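Local coordinates for protein endoglucanase (Clostridium thermocellum, PDB 2E4T) that catalyses the internal hydrolysis of beta-1,4-glucan chains, in cellulose and xyloglucan, as the family 44 catalytic module of a larger cellulase, at residues 45-49 against 183-187; 123-129 against 195-199. One frame throughout, in Å; residues are numbered along the deposited sequence.

Interaction 1: residues 45-49 against 183-187; sequences GNRTT and IDNEP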
loop_
_atom_site.group_PDB
_atom_site.type_symbol
_atom_site.label_atom_id
_atom_site.label_comp_id
_atom_site.label_asym_id
_atom_site.label_seq_id
_atom_site.Cartn_x
_atom_site.Cartn_y
_atom_site.Cartn_z
ATOM N N GLY A 45 6.182 -0.054 8.884
ATOM C CA GLY A 45 7.362 -0.849 8.717
ATOM C C GLY A 45 8.075 -1.133 10.043
ATOM O O GLY A 45 7.592 -0.772 11.127
ATOM N N ASN A 46 9.218 -1.814 9.941
ATOM C CA ASN A 46 9.818 -2.438 11.126
ATOM C C ASN A 46 10.087 -1.431 12.251
ATOM O O ASN A 46 9.895 -1.786 13.437
ATOM C CB ASN A 46 11.144 -3.091 10.746
ATOM C CG ASN A 46 10.954 -4.303 9.882
ATOM O OD1 ASN A 46 9.831 -4.839 9.773
ATOM N ND2 ASN A 46 12.062 -4.821 9.308
ATOM N N ARG A 47 10.537 -0.213 11.941
ATOM C CA ARG A 47 10.911 0.713 12.995
ATOM C C ARG A 47 9.707 1.164 13.798
ATOM O O ARG A 47 9.899 1.733 14.917
ATOM C CB ARG A 47 11.600 1.944 12.435
ATOM C CG ARG A 47 13.099 1.819 12.318
ATOM C CD ARG A 47 13.738 2.034 13.692
ATOM N NE ARG A 47 15.193 1.944 13.588
ATOM C CZ ARG A 47 15.989 2.403 14.560
ATOM N NH1 ARG A 47 15.489 2.889 15.700
ATOM N NH2 ARG A 47 17.327 2.346 14.397
ATOM N N THR A 48 8.487 1.007 13.298
ATOM C CA THR A 48 7.345 1.534 14.008
ATOM C C THR A 48 6.827 0.625 15.144
ATOM O O THR A 48 6.109 1.109 16.005
ATOM C CB THR A 48 6.202 1.921 13.051
ATOM O OG1 THR A 48 5.657 0.771 12.424
ATOM C CG2 THR A 48 6.686 2.950 12.033
ATOM N N THR A 49 7.265 -0.642 15.181
ATOM C CA THR A 49 6.750 -1.545 16.213
ATOM C C THR A 49 7.102 -1.086 17.632
ATOM O O THR A 49 6.284 -1.137 18.539
ATOM C CB THR A 49 7.279 -2.964 15.935
ATOM O OG1 THR A 49 6.716 -3.429 14.712
ATOM C CG2 THR A 49 6.953 -3.913 17.107
ATOM N N ILE A 183 -2.643 -1.637 13.057
ATOM C CA ILE A 183 -2.340 -2.503 14.204
ATOM C C ILE A 183 -0.879 -3.041 13.998
ATOM O O ILE A 183 -0.649 -4.147 13.532
ATOM C CB ILE A 183 -3.351 -3.623 14.332
ATOM C CG1 ILE A 183 -4.780 -3.071 14.422
ATOM C CG2 ILE A 183 -3.069 -4.404 15.631
ATOM C CD1 ILE A 183 -5.856 -4.020 14.163
ATOM N N ASP A 184 0.083 -2.178 14.320
ATOM C CA ASP A 184 1.496 -2.593 14.238
ATOM C C ASP A 184 1.863 -2.980 12.791
ATOM O O ASP A 184 1.311 -2.407 11.826
ATOM C CB ASP A 184 1.795 -3.658 15.317
ATOM C CG ASP A 184 3.210 -3.664 15.837
ATOM O OD1 ASP A 184 4.113 -4.067 15.059
ATOM O OD2 ASP A 184 3.418 -3.282 17.023
ATOM N N ASN A 185 2.835 -3.871 12.679
ATOM C CA ASN A 185 3.471 -4.170 11.409
ATOM C C ASN A 185 3.951 -5.630 11.481
ATOM O O ASN A 185 4.653 -6.008 12.401
ATOM C CB ASN A 185 4.735 -3.279 11.256
ATOM C CG ASN A 185 5.406 -3.499 9.910
ATOM O OD1 ASN A 185 4.796 -3.192 8.836
ATOM N ND2 ASN A 185 6.596 -4.084 9.922
ATOM N N GLU A 186 3.564 -6.428 10.480
ATOM C CA GLU A 186 4.131 -7.767 10.267
ATOM C C GLU A 186 4.190 -8.569 11.564
ATOM O O GLU A 186 5.252 -9.053 11.985
ATOM C CB GLU A 186 5.492 -7.702 9.561
ATOM C CG GLU A 186 5.338 -7.030 8.187
ATOM C CD GLU A 186 6.556 -7.085 7.324
ATOM O OE1 GLU A 186 7.664 -7.494 7.781
ATOM O OE2 GLU A 186 6.420 -6.684 6.120
ATOM N N PRO A 187 3.031 -8.864 12.164
ATOM C CA PRO A 187 3.030 -9.573 13.459
ATOM C C PRO A 187 3.620 -10.966 13.368
ATOM O O PRO A 187 4.234 -11.429 14.372
ATOM C CB PRO A 187 1.530 -9.602 13.836
ATOM C CG PRO A 187 0.808 -9.459 12.503
ATOM C CD PRO A 187 1.673 -8.468 11.741
HETATM O O HOH W 1 9.099 -7.415 10.191
HETATM O O HOH W 2 7.802 -4.736 12.546
#
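D184 and T49 make the direct hydrogen bond of this contact: T49, an m rotamer, donates from OG1 to D184 OD1 at 2.7 Å. The t rotamer of D184 carries the carboxylate across, and the same OD1 also accepts N185 N at 2.7 Å and the indole of W190, while OD2 takes the backbone NH groups of A111 and A112. T48 turns back on its own segment: as a p rotamer it sends OG1 to G45 O at 2.8 Å, and T48 N reaches that same oxygen at 2.9 Å. N185 (chi1 -177°) pushes its amide against G45, with ND2 3.3 Å from G45 C. Its OD1 is held by R42 and H283, and ND2 donates at 3.0 Å to water 2, which in turn donates to T49 OG1 at 2.8 Å. N46 ND2 hydrogen-bonds D63, while N46 OD1 lies 2.7 Å from water 1, itself 2.8 Å from E186 OE1. At phi/psi 90/-177, a CB on G45 would jam against the preceding carbonyl. N185-E186-P187 follows the fourth barrel strand, and E186 touches E359 of the seventh, consistent with the Asn-Glu-Pro acid/base site of the 4/7 TIM-barrel glycosidases.

Interaction 2: residues 123-129 against 195-199; sequences VSQEETA and PRIHP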
loop_
_atom_site.group_PDB
_atom_site.type_symbol
_atom_site.label_atom_id
_atom_site.label_comp_id
_atom_site.label_asym_id
_atom_site.label_seq_id
_atom_site.Cartn_x
_atom_site.Cartn_y
_atom_site.Cartn_z
ATOM N N VAL A 123 19.912 -3.313 22.801
ATOM C CA VAL A 123 19.175 -4.021 23.848
ATOM C C VAL A 123 19.630 -5.472 23.828
ATOM O O VAL A 123 19.510 -6.157 22.805
ATOM C CB VAL A 123 17.653 -3.911 23.613
ATOM C CG1 VAL A 123 16.927 -4.700 24.656
ATOM C CG2 VAL A 123 17.214 -2.432 23.631
ATOM N N SER A 124 20.189 -5.935 24.958
ATOM C CA SER A 124 20.703 -7.289 24.996
ATOM C C SER A 124 19.569 -8.315 25.032
ATOM O O SER A 124 18.413 -7.985 25.409
ATOM C CB SER A 124 21.568 -7.474 26.239
ATOM O OG SER A 124 20.714 -7.540 27.361
ATOM N N GLN A 125 19.864 -9.579 24.744
ATOM C CA GLN A 125 18.863 -10.604 24.921
ATOM C C GLN A 125 18.452 -10.723 26.380
ATOM O O GLN A 125 17.300 -11.073 26.705
ATOM C CB GLN A 125 19.328 -11.954 24.352
ATOM C CG GLN A 125 18.185 -12.940 24.290
ATOM C CD GLN A 125 18.505 -14.183 23.513
ATOM O OE1 GLN A 125 19.516 -14.319 22.876
ATOM N NE2 GLN A 125 17.594 -15.147 23.553
ATOM N N GLU A 126 19.360 -10.396 27.321
ATOM C CA GLU A 126 19.014 -10.462 28.740
ATOM C C GLU A 126 18.091 -9.315 29.135
ATOM O O GLU A 126 17.443 -9.412 30.183
ATOM C CB GLU A 126 20.313 -10.471 29.570
ATOM C CG GLU A 126 21.126 -11.731 29.270
ATOM C CD GLU A 126 21.894 -11.675 28.000
ATOM O OE1 GLU A 126 22.542 -10.651 27.683
ATOM O OE2 GLU A 126 21.854 -12.686 27.214
ATOM N N GLU A 127 17.975 -8.298 28.283
ATOM C CA GLU A 127 17.063 -7.157 28.476
ATOM C C GLU A 127 15.787 -7.314 27.644
ATOM O O GLU A 127 15.024 -6.347 27.461
ATOM C CB GLU A 127 17.779 -5.880 28.070
ATOM C CG GLU A 127 18.879 -5.482 29.068
ATOM C CD GLU A 127 19.762 -4.339 28.605
ATOM O OE1 GLU A 127 19.971 -4.139 27.374
ATOM O OE2 GLU A 127 20.264 -3.614 29.517
ATOM N N THR A 128 15.480 -8.527 27.184
ATOM C CA THR A 128 14.211 -8.805 26.530
ATOM C C THR A 128 13.098 -8.330 27.425
ATOM O O THR A 128 13.110 -8.496 28.668
ATOM C CB THR A 128 14.088 -10.301 26.226
ATOM O OG1 THR A 128 15.080 -10.665 25.262
ATOM C CG2 THR A 128 12.715 -10.707 25.692
ATOM N N ALA A 129 12.043 -7.736 26.823
ATOM C CA ALA A 129 10.980 -7.148 27.612
ATOM C C ALA A 129 10.275 -8.220 28.441
ATOM O O ALA A 129 10.035 -9.350 27.963
ATOM C CB ALA A 129 9.967 -6.502 26.666
ATOM N N PRO A 195 12.676 -9.776 18.282
ATOM C CA PRO A 195 12.672 -10.808 19.328
ATOM C C PRO A 195 12.874 -10.251 20.751
ATOM O O PRO A 195 12.537 -10.945 21.710
ATOM C CB PRO A 195 13.851 -11.720 18.908
ATOM C CG PRO A 195 14.791 -10.770 18.184
ATOM C CD PRO A 195 13.830 -9.908 17.350
ATOM N N ARG A 196 13.484 -9.071 20.879
ATOM C CA ARG A 196 13.697 -8.484 22.206
ATOM C C ARG A 196 12.423 -7.842 22.751
ATOM O O ARG A 196 12.378 -7.527 23.962
ATOM C CB ARG A 196 14.836 -7.450 22.205
ATOM C CG ARG A 196 16.131 -7.763 21.559
ATOM C CD ARG A 196 17.162 -8.613 22.323
ATOM N NE ARG A 196 18.158 -9.297 21.658
ATOM C CZ ARG A 196 18.109 -10.521 21.216
ATOM N NH1 ARG A 196 17.081 -11.387 21.181
ATOM N NH2 ARG A 196 19.225 -10.840 20.629
ATOM N N ILE A 197 11.419 -7.637 21.885
ATOM C CA ILE A 197 10.080 -7.203 22.315
ATOM C C ILE A 197 9.142 -8.379 22.471
ATOM O O ILE A 197 8.385 -8.466 23.456
ATOM C CB ILE A 197 9.502 -6.195 21.268
ATOM C CG1 ILE A 197 10.342 -4.940 21.211
ATOM C CG2 ILE A 197 8.011 -5.888 21.635
ATOM C CD1 ILE A 197 9.894 -3.915 20.181
ATOM N N HIS A 198 9.169 -9.309 21.494
ATOM C CA HIS A 198 8.147 -10.344 21.378
ATOM C C HIS A 198 8.822 -11.631 20.939
ATOM O O HIS A 198 8.710 -12.059 19.776
ATOM C CB HIS A 198 7.100 -9.903 20.356
ATOM C CG HIS A 198 5.861 -10.729 20.344
ATOM N ND1 HIS A 198 5.795 -12.042 19.929
ATOM C CD2 HIS A 198 4.607 -10.385 20.700
ATOM C CE1 HIS A 198 4.543 -12.489 20.059
ATOM N NE2 HIS A 198 3.808 -11.478 20.515
ATOM N N PRO A 199 9.548 -12.296 21.847
ATOM C CA PRO A 199 10.327 -13.463 21.475
ATOM C C PRO A 199 9.517 -14.648 20.976
ATOM O O PRO A 199 10.055 -15.485 20.224
ATOM C CB PRO A 199 11.086 -13.831 22.770
ATOM C CG PRO A 199 10.226 -13.224 23.899
ATOM C CD PRO A 199 9.779 -11.914 23.273
HETATM O O HOH W 3 14.683 -12.075 22.973
HETATM O O HOH W 4 8.419 -9.981 25.843
#
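V123 opens the segment by packing CG1 4.2 Å from R196 CB, while its carbonyl oxygen sits 3.4 Å from R196 CD and near the plane of the guanidinium. S124 leads into a short 3-10 turn; S124 N donates to E127 OE1 (3.0 Å, 169°) and E127 N gives a weak bond to S124 OG (3.0 Å, 124°); E127 OE1 also meets R133 in a salt bridge. Q125 lays its CA over one face of the R196 guanidinium and brings CG to 3.6 Å from R196 NH1. With m, m and t for its first three chi angles, R196 folds along this turn, and 137 Å² of it is covered by 123-129. T128 OG1 donates to Q125 O at 2.7 Å and accepts from water 3 at 2.7 Å; that water also donates to P195 O at 2.7 Å. T128 CA makes a CA-H...O contact of 3.4 Å with R196 O, and CG2 rests 4.0 Å from P199 CG. A129 N completes the join with a straight bond to R196 O (2.9 Å, 165°), and water 4 links A129 O (2.7 Å) to I197 O (2.8 Å). V123, A129, R196 and I197 all touch W134 of strand 134-138, which backs the contact. Both segments are loops, so this is loop-to-loop packing between the excursions following the third and fourth strands of the TIM barrel.

Overall arrangement
From the N terminus, the chain runs through strand 8-22 of the nine-stranded sheet and the first barrel strand, 26-30, before reaching 45-49, just after the second, 40-43. It passes through the third strand, 104-109, into the long excursion holding 123-129, then through helix 158-169 and the fourth strand, 180-183. At 183-187 interaction 1 closes the first loop; past helix 190-193, segment 195-199 closes the second, through interaction 2. The segments therefore alternate, and the two loops cross. Interaction 1 ties the ends of the second and fourth strands, whereas interaction 2 joins the outlying loops after the third and fourth. Their centres lie 16 Å apart, and T49 CG2 packs 4.3 Å from I197 CD1.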